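Local coordinates for peptidoglycan D,D-transpeptidase FtsI (PDB 6SYN), which probably cross-links peptidoglycan as a class B penicillin-binding protein of the periplasm, and is acylated by a beta-lactam of the penicillin type, at residues 251-256 and 459-464; 299-304 and 410-415. All coordinates share one frame; numbering follows the deposited sequence.

Contact 1: 251-256 and 459-464. With CB9 ((2R,4S)-2-[(1R)-1-{[(2S)-2-carboxy-2-phenylacetyl]amino}-2-oxoethyl]-5,5-dimethyl-1,3-thiazolidine-4-carboxylic acid), chain D.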
loop_
_atom_site.group_PDB
_atom_site.type_symbol
_atom_site.label_atom_id
_atom_site.label_comp_id
_atom_site.label_asym_id
_atom_site.label_seq_id
_atom_site.Cartn_x
_atom_site.Cartn_y
_atom_site.Cartn_z
ATOM N N GLY A 251 -4.735 0.368 -15.131
ATOM C CA GLY A 251 -6.007 0.810 -15.732
ATOM C C GLY A 251 -5.993 2.312 -15.991
ATOM O O GLY A 251 -4.940 2.879 -16.261
ATOM N N SER A 252 -7.157 2.955 -15.846
ATOM C CA SER A 252 -7.331 4.334 -16.282
ATOM C C SER A 252 -6.498 5.401 -15.560
ATOM O O SER A 252 -6.485 6.555 -15.981
ATOM C CB SER A 252 -8.815 4.697 -16.381
ATOM O OG SER A 252 -9.667 3.890 -17.238
ATOM N N THR A 253 -5.758 4.991 -14.515
ATOM C CA THR A 253 -4.863 5.872 -13.774
ATOM C C THR A 253 -3.659 6.310 -14.629
ATOM O O THR A 253 -3.025 7.313 -14.250
ATOM C CB THR A 253 -4.407 5.218 -12.461
ATOM O OG1 THR A 253 -3.813 3.953 -12.749
ATOM C CG2 THR A 253 -5.536 5.032 -11.468
ATOM N N VAL A 254 -3.341 5.601 -15.721
ATOM C CA VAL A 254 -2.223 5.938 -16.661
ATOM C C VAL A 254 -2.547 7.208 -17.462
ATOM O O VAL A 254 -1.587 7.895 -17.872
ATOM C CB VAL A 254 -1.903 4.782 -17.629
ATOM C CG1 VAL A 254 -1.381 3.560 -16.897
ATOM C CG2 VAL A 254 -3.086 4.423 -18.516
ATOM N N LYS A 255 -3.836 7.495 -17.682
ATOM C CA LYS A 255 -4.346 8.440 -18.718
ATOM C C LYS A 255 -3.697 9.816 -18.605
ATOM O O LYS A 255 -3.466 10.451 -19.632
ATOM C CB LYS A 255 -5.872 8.556 -18.651
ATOM C CG LYS A 255 -6.615 7.342 -19.185
ATOM C CD LYS A 255 -8.119 7.493 -19.189
ATOM C CE LYS A 255 -8.818 6.283 -19.772
ATOM N NZ LYS A 255 -10.247 6.242 -19.387
ATOM N N PRO A 256 -3.415 10.354 -17.395
ATOM C CA PRO A 256 -2.696 11.625 -17.286
ATOM C C PRO A 256 -1.329 11.627 -17.993
ATOM O O PRO A 256 -0.938 12.681 -18.453
ATOM C CB PRO A 256 -2.562 11.830 -15.772
ATOM C CG PRO A 256 -3.761 11.098 -15.216
ATOM C CD PRO A 256 -3.864 9.861 -16.085
ATOM N N TYR A 459 -9.790 2.030 -8.078
ATOM C CA TYR A 459 -8.612 2.927 -7.995
ATOM C C TYR A 459 -9.055 4.372 -7.764
ATOM O O TYR A 459 -10.043 4.816 -8.369
ATOM C CB TYR A 459 -7.838 2.929 -9.312
ATOM C CG TYR A 459 -6.820 1.838 -9.514
ATOM C CD1 TYR A 459 -5.590 1.884 -8.880
ATOM C CD2 TYR A 459 -7.047 0.807 -10.410
ATOM C CE1 TYR A 459 -4.625 0.918 -9.101
ATOM C CE2 TYR A 459 -6.094 -0.172 -10.639
ATOM C CZ TYR A 459 -4.878 -0.115 -9.982
ATOM O OH TYR A 459 -3.930 -1.070 -10.200
ATOM N N THR A 460 -8.300 5.101 -6.945
ATOM C CA THR A 460 -8.236 6.584 -6.967
ATOM C C THR A 460 -6.815 6.987 -6.577
ATOM O O THR A 460 -6.370 6.623 -5.476
ATOM C CB THR A 460 -9.344 7.211 -6.112
ATOM O OG1 THR A 460 -10.569 7.064 -6.831
ATOM C CG2 THR A 460 -9.116 8.678 -5.819
ATOM N N ALA A 461 -6.122 7.661 -7.492
ATOM C CA ALA A 461 -4.769 8.225 -7.302
ATOM C C ALA A 461 -4.865 9.738 -7.478
ATOM O O ALA A 461 -5.795 10.187 -8.179
ATOM C CB ALA A 461 -3.809 7.613 -8.288
ATOM N N GLY A 462 -3.961 10.495 -6.863
ATOM C CA GLY A 462 -3.952 11.954 -7.035
ATOM C C GLY A 462 -2.962 12.664 -6.140
ATOM O O GLY A 462 -2.154 12.000 -5.448
ATOM N N VAL A 463 -3.073 13.988 -6.151
ATOM C CA VAL A 463 -2.061 14.955 -5.655
ATOM C C VAL A 463 -2.835 16.111 -5.013
ATOM O O VAL A 463 -3.979 16.342 -5.438
ATOM C CB VAL A 463 -1.172 15.369 -6.842
ATOM C CG1 VAL A 463 -1.228 16.853 -7.160
ATOM C CG2 VAL A 463 0.255 14.894 -6.659
ATOM N N ALA A 464 -2.265 16.768 -4.001
ATOM C CA ALA A 464 -2.903 17.906 -3.300
ATOM C C ALA A 464 -1.885 18.645 -2.442
ATOM O O ALA A 464 -0.870 18.071 -2.055
ATOM C CB ALA A 464 -4.055 17.425 -2.458
HETATM C C CB9 D . -10.469 2.965 -16.705
HETATM N N CB9 D . -12.381 1.483 -17.376
HETATM O O CB9 D . -10.264 2.383 -15.667
HETATM C CA CB9 D . -11.687 2.754 -17.598
HETATM C CB CB9 D . -12.618 3.999 -17.532
HETATM C CAA CB9 D . -15.592 5.159 -15.780
HETATM C CAB CB9 D . -15.505 2.712 -15.301
HETATM O OAD CB9 D . -13.978 4.488 -12.997
HETATM O OAE CB9 D . -13.645 -2.577 -19.418
HETATM O OAF CB9 D . -11.574 0.604 -19.271
HETATM O OAG CB9 D . -12.596 5.870 -13.934
HETATM O OAH CB9 D . -11.876 -2.090 -18.342
HETATM C CAJ CB9 D . -16.773 -0.821 -15.601
HETATM C CAK CB9 D . -16.979 -0.196 -16.809
HETATM C CAL CB9 D . -15.531 -1.327 -15.298
HETATM C CAM CB9 D . -15.938 -0.074 -17.716
HETATM C CAN CB9 D . -14.482 -1.203 -16.200
HETATM N NAP CB9 D . -12.541 4.731 -16.260
HETATM S SAQ CB9 D . -14.378 3.554 -17.657
HETATM C CAR CB9 D . -13.301 4.879 -13.932
HETATM C CAS CB9 D . -12.979 -1.830 -18.751
HETATM C CAT CB9 D . -12.415 0.592 -18.373
HETATM C CAU CB9 D . -14.667 -0.543 -17.411
HETATM C CAX CB9 D . -13.332 4.050 -15.228
HETATM C CAY CB9 D . -13.563 -0.435 -18.456
HETATM C CAZ CB9 D . -14.748 3.898 -15.875
#
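Lys-255 NZ is gripped by several groups at once. It gives a weak hydrogen bond to Ser-252 OG at 3.2 Å and is also bonded to Ser-304 OG and Asn-306 OD1. Its chain is extended beyond CG, which carries NZ back to the serine. Ser-252 OG is bonded covalently to C of CB9 at 1.3 Å, the ester of an opened penicillin. Ser-252 N gives a weak, bent hydrogen bond to CB9 O, 3.2 Å long with an angle of 138° at the hydrogen. This is the SxxK motif of the penicillin-binding transpeptidases.

Thr-253, next in the chain, points toward segment 459-464 of strand 455-464. Its CG2 lies 3.8 Å from Tyr-459 CB and meets the ring obliquely, and the two side chains cross at about a right angle. The same methyl lies 4.4 Å from Ala-461 CB. Thr-253 OG1 is taken by Pro-250 O, while Tyr-459 OH bonds to Glu-249 O. Both hydroxyls are thus bonded to backbone carbonyls just before the serine.

No hydrogen bond crosses between the segments. The chemistry therefore divides: apolar contact sets the 3-10 turn that carries the serine against the sheet, while Ser-252 OG, Ser-252 N and Lys-255 NZ serve the acyl group and its ester.

Contact 2: 299-304 and 410-415. With CB9 ((2R,4S)-2-[(1R)-1-{[(2S)-2-carboxy-2-phenylacetyl]amino}-2-oxoethyl]-5,5-dimethyl-1,3-thiazolidine-4-carboxylic acid), chain D.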
loop_
_atom_site.group_PDB
_atom_site.type_symbol
_atom_site.label_atom_id
_atom_site.label_comp_id
_atom_site.label_asym_id
_atom_site.label_seq_id
_atom_site.Cartn_x
_atom_site.Cartn_y
_atom_site.Cartn_z
ATOM N N GLY A 299 -11.795 17.022 -21.020
ATOM C CA GLY A 299 -12.963 16.121 -21.007
ATOM C C GLY A 299 -12.570 14.650 -20.991
ATOM O O GLY A 299 -13.285 13.861 -20.344
ATOM N N ILE A 300 -11.481 14.286 -21.674
ATOM C CA ILE A 300 -10.984 12.882 -21.786
ATOM C C ILE A 300 -10.563 12.369 -20.399
ATOM O O ILE A 300 -10.891 11.207 -20.086
ATOM C CB ILE A 300 -9.874 12.792 -22.853
ATOM C CG1 ILE A 300 -10.481 12.993 -24.244
ATOM C CG2 ILE A 300 -9.098 11.483 -22.773
ATOM C CD1 ILE A 300 -9.522 13.529 -25.276
ATOM N N LEU A 301 -9.907 13.190 -19.577
ATOM C CA LEU A 301 -9.530 12.804 -18.188
ATOM C C LEU A 301 -10.740 12.957 -17.250
ATOM O O LEU A 301 -10.861 12.148 -16.316
ATOM C CB LEU A 301 -8.338 13.652 -17.726
ATOM C CG LEU A 301 -7.054 13.485 -18.543
ATOM C CD1 LEU A 301 -6.004 14.492 -18.105
ATOM C CD2 LEU A 301 -6.499 12.075 -18.432
ATOM N N GLN A 302 -11.609 13.942 -17.506
ATOM C CA GLN A 302 -12.813 14.287 -16.693
ATOM C C GLN A 302 -13.847 13.157 -16.753
ATOM O O GLN A 302 -14.399 12.810 -15.694
ATOM C CB GLN A 302 -13.439 15.580 -17.229
ATOM C CG GLN A 302 -14.687 16.044 -16.488
ATOM C CD GLN A 302 -15.548 16.957 -17.327
ATOM O OE1 GLN A 302 -15.751 16.743 -18.515
ATOM N NE2 GLN A 302 -16.086 17.988 -16.705
ATOM N N LYS A 303 -14.114 12.653 -17.963
ATOM C CA LYS A 303 -15.123 11.598 -18.260
ATOM C C LYS A 303 -14.486 10.206 -18.220
ATOM O O LYS A 303 -15.243 9.208 -18.213
ATOM C CB LYS A 303 -15.738 11.826 -19.642
ATOM C CG LYS A 303 -17.071 12.553 -19.628
ATOM C CD LYS A 303 -17.085 13.699 -18.661
ATOM C CE LYS A 303 -18.301 14.580 -18.818
ATOM N NZ LYS A 303 -19.404 14.112 -17.949
ATOM N N SER A 304 -13.153 10.154 -18.199
ATOM C CA SER A 304 -12.338 8.928 -18.397
ATOM C C SER A 304 -12.721 8.280 -19.737
ATOM O O SER A 304 -13.322 7.194 -19.738
ATOM C CB SER A 304 -12.475 7.984 -17.234
ATOM O OG SER A 304 -11.271 7.248 -17.068
ATOM N N ARG A 410 1.923 20.829 -15.351
ATOM C CA ARG A 410 1.043 21.711 -14.536
ATOM C C ARG A 410 -0.301 21.859 -15.251
ATOM O O ARG A 410 -1.341 21.785 -14.562
ATOM C CB ARG A 410 1.710 23.067 -14.279
ATOM C CG ARG A 410 0.851 24.045 -13.487
ATOM C CD ARG A 410 1.622 25.219 -12.906
ATOM N NE ARG A 410 2.275 24.851 -11.651
ATOM C CZ ARG A 410 3.579 24.949 -11.383
ATOM N NH1 ARG A 410 4.426 25.437 -12.279
ATOM N NH2 ARG A 410 4.034 24.562 -10.201
ATOM N N THR A 411 -0.271 22.026 -16.577
ATOM C CA THR A 411 -1.468 22.076 -17.460
ATOM C C THR A 411 -2.292 20.798 -17.276
ATOM O O THR A 411 -3.526 20.913 -17.184
ATOM C CB THR A 411 -1.080 22.295 -18.929
ATOM O OG1 THR A 411 -0.710 23.665 -19.088
ATOM C CG2 THR A 411 -2.198 21.990 -19.900
ATOM N N VAL A 412 -1.641 19.632 -17.234
ATOM C CA VAL A 412 -2.329 18.311 -17.102
ATOM C C VAL A 412 -2.789 18.124 -15.653
ATOM O O VAL A 412 -3.889 17.575 -15.454
ATOM C CB VAL A 412 -1.444 17.145 -17.579
ATOM C CG1 VAL A 412 -2.091 15.794 -17.312
ATOM C CG2 VAL A 412 -1.108 17.285 -19.055
ATOM N N VAL A 413 -1.994 18.561 -14.676
ATOM C CA VAL A 413 -2.446 18.582 -13.256
ATOM C C VAL A 413 -3.713 19.445 -13.199
ATOM O O VAL A 413 -4.706 18.980 -12.607
ATOM C CB VAL A 413 -1.348 19.062 -12.285
ATOM C CG1 VAL A 413 -1.887 19.250 -10.876
ATOM C CG2 VAL A 413 -0.164 18.104 -12.254
ATOM N N HIS A 414 -3.715 20.627 -13.830
ATOM C CA HIS A 414 -4.898 21.531 -13.839
ATOM C C HIS A 414 -6.093 20.814 -14.485
ATOM O O HIS A 414 -7.201 20.945 -13.938
ATOM C CB HIS A 414 -4.620 22.889 -14.502
ATOM C CG HIS A 414 -5.839 23.753 -14.515
ATOM N ND1 HIS A 414 -6.683 23.827 -15.607
ATOM C CD2 HIS A 414 -6.404 24.517 -13.554
ATOM C CE1 HIS A 414 -7.697 24.625 -15.330
ATOM N NE2 HIS A 414 -7.551 25.061 -14.079
ATOM N N MET A 415 -5.875 20.084 -15.588
ATOM C CA MET A 415 -6.901 19.220 -16.246
ATOM C C MET A 415 -7.464 18.202 -15.242
ATOM O O MET A 415 -8.685 17.941 -15.281
ATOM C CB MET A 415 -6.317 18.451 -17.434
ATOM C CG MET A 415 -6.275 19.252 -18.715
ATOM S SD MET A 415 -5.332 18.389 -19.987
ATOM C CE MET A 415 -5.271 19.655 -21.254
HETATM C C CB9 D . -10.469 2.965 -16.705
HETATM N N CB9 D . -12.381 1.483 -17.376
HETATM O O CB9 D . -10.264 2.383 -15.667
HETATM C CA CB9 D . -11.687 2.754 -17.598
HETATM C CB CB9 D . -12.618 3.999 -17.532
HETATM C CAA CB9 D . -15.592 5.159 -15.780
HETATM C CAB CB9 D . -15.505 2.712 -15.301
HETATM O OAD CB9 D . -13.978 4.488 -12.997
HETATM O OAE CB9 D . -13.645 -2.577 -19.418
HETATM O OAF CB9 D . -11.574 0.604 -19.271
HETATM O OAG CB9 D . -12.596 5.870 -13.934
HETATM O OAH CB9 D . -11.876 -2.090 -18.342
HETATM C CAJ CB9 D . -16.773 -0.821 -15.601
HETATM C CAK CB9 D . -16.979 -0.196 -16.809
HETATM C CAL CB9 D . -15.531 -1.327 -15.298
HETATM C CAM CB9 D . -15.938 -0.074 -17.716
HETATM C CAN CB9 D . -14.482 -1.203 -16.200
HETATM N NAP CB9 D . -12.541 4.731 -16.260
HETATM S SAQ CB9 D . -14.378 3.554 -17.657
HETATM C CAR CB9 D . -13.301 4.879 -13.932
HETATM C CAS CB9 D . -12.979 -1.830 -18.751
HETATM C CAT CB9 D . -12.415 0.592 -18.373
HETATM C CAU CB9 D . -14.667 -0.543 -17.411
HETATM C CAX CB9 D . -13.332 4.050 -15.228
HETATM C CAY CB9 D . -13.563 -0.435 -18.456
HETATM C CAZ CB9 D . -14.748 3.898 -15.875
#
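Leu-301 has CG anti to its carbonyl carbon (chi1 -62°), and chi2 of 173° extends the branch so that CD1 reaches helix 406-416. Val-412 answers with CG1, set anti to the backbone N (chi1 174°). This is helix-to-helix packing in the helical part of the transpeptidase domain, a member of the beta-lactamase clan.

Leu-301 CD1 is the atom that does the touching. It lies 4.0 Å from Met-415 CB and 4.2 Å from Val-412 CG1. These two residues are three apart, so they present neighbouring positions on one side of their helix. Leu-301 crosses Val-412 at about a right angle and runs obliquely to Met-415. Only the base of Met-415 takes part. Its CB points toward segment 299-304, but the end of the chain leads away from it; the side chain also touches Val-297 and Thr-298, earlier in the same helix as Leu-301.

The contact is apolar, buried and small, with 109 Å² buried between the segments. The backbones come closest at Leu-301 and Met-415, whose CA atoms are 7.2 Å apart. Helix 255-264 joins the cluster, with Leu-301 on Val-259 and Val-412 on Met-260 and Leu-263.

The other end of segment 299-304 enters the active site. Ser-304 leaves the helix with positive phi. Its place is consistent with the serine of the SxN motif, with Asn-306 two residues on. Its OG is also bonded to Lys-439 NZ. The same oxygen accepts a hydrogen bond from the thiazolidine nitrogen, with CB9 NAP 2.9 Å from Ser-304 OG.

Overall arrangement
Both contacts are buried and lie in the transpeptidase domain, but contact 1 is nearer the middle: its centre is about 15 Å from the centre of the chain, against about 25 Å for contact 2. Contact 1 sets the 3-10 turn before helix 255-264 against the antiparallel sheet. Contact 2 joins two helices, and its segment 410-415 also carries exposed residues. Their centres are about 10 Å apart. Helix 255-264 links them: Lys-255 CB packs on Leu-301 CD2 at 3.6 Å, and Pro-256 O meets Val-412 CG1. Each contact is apolar where its own segments touch. Each also brings a serine to CB9, one as the covalent attachment and the other as a hydrogen-bond acceptor.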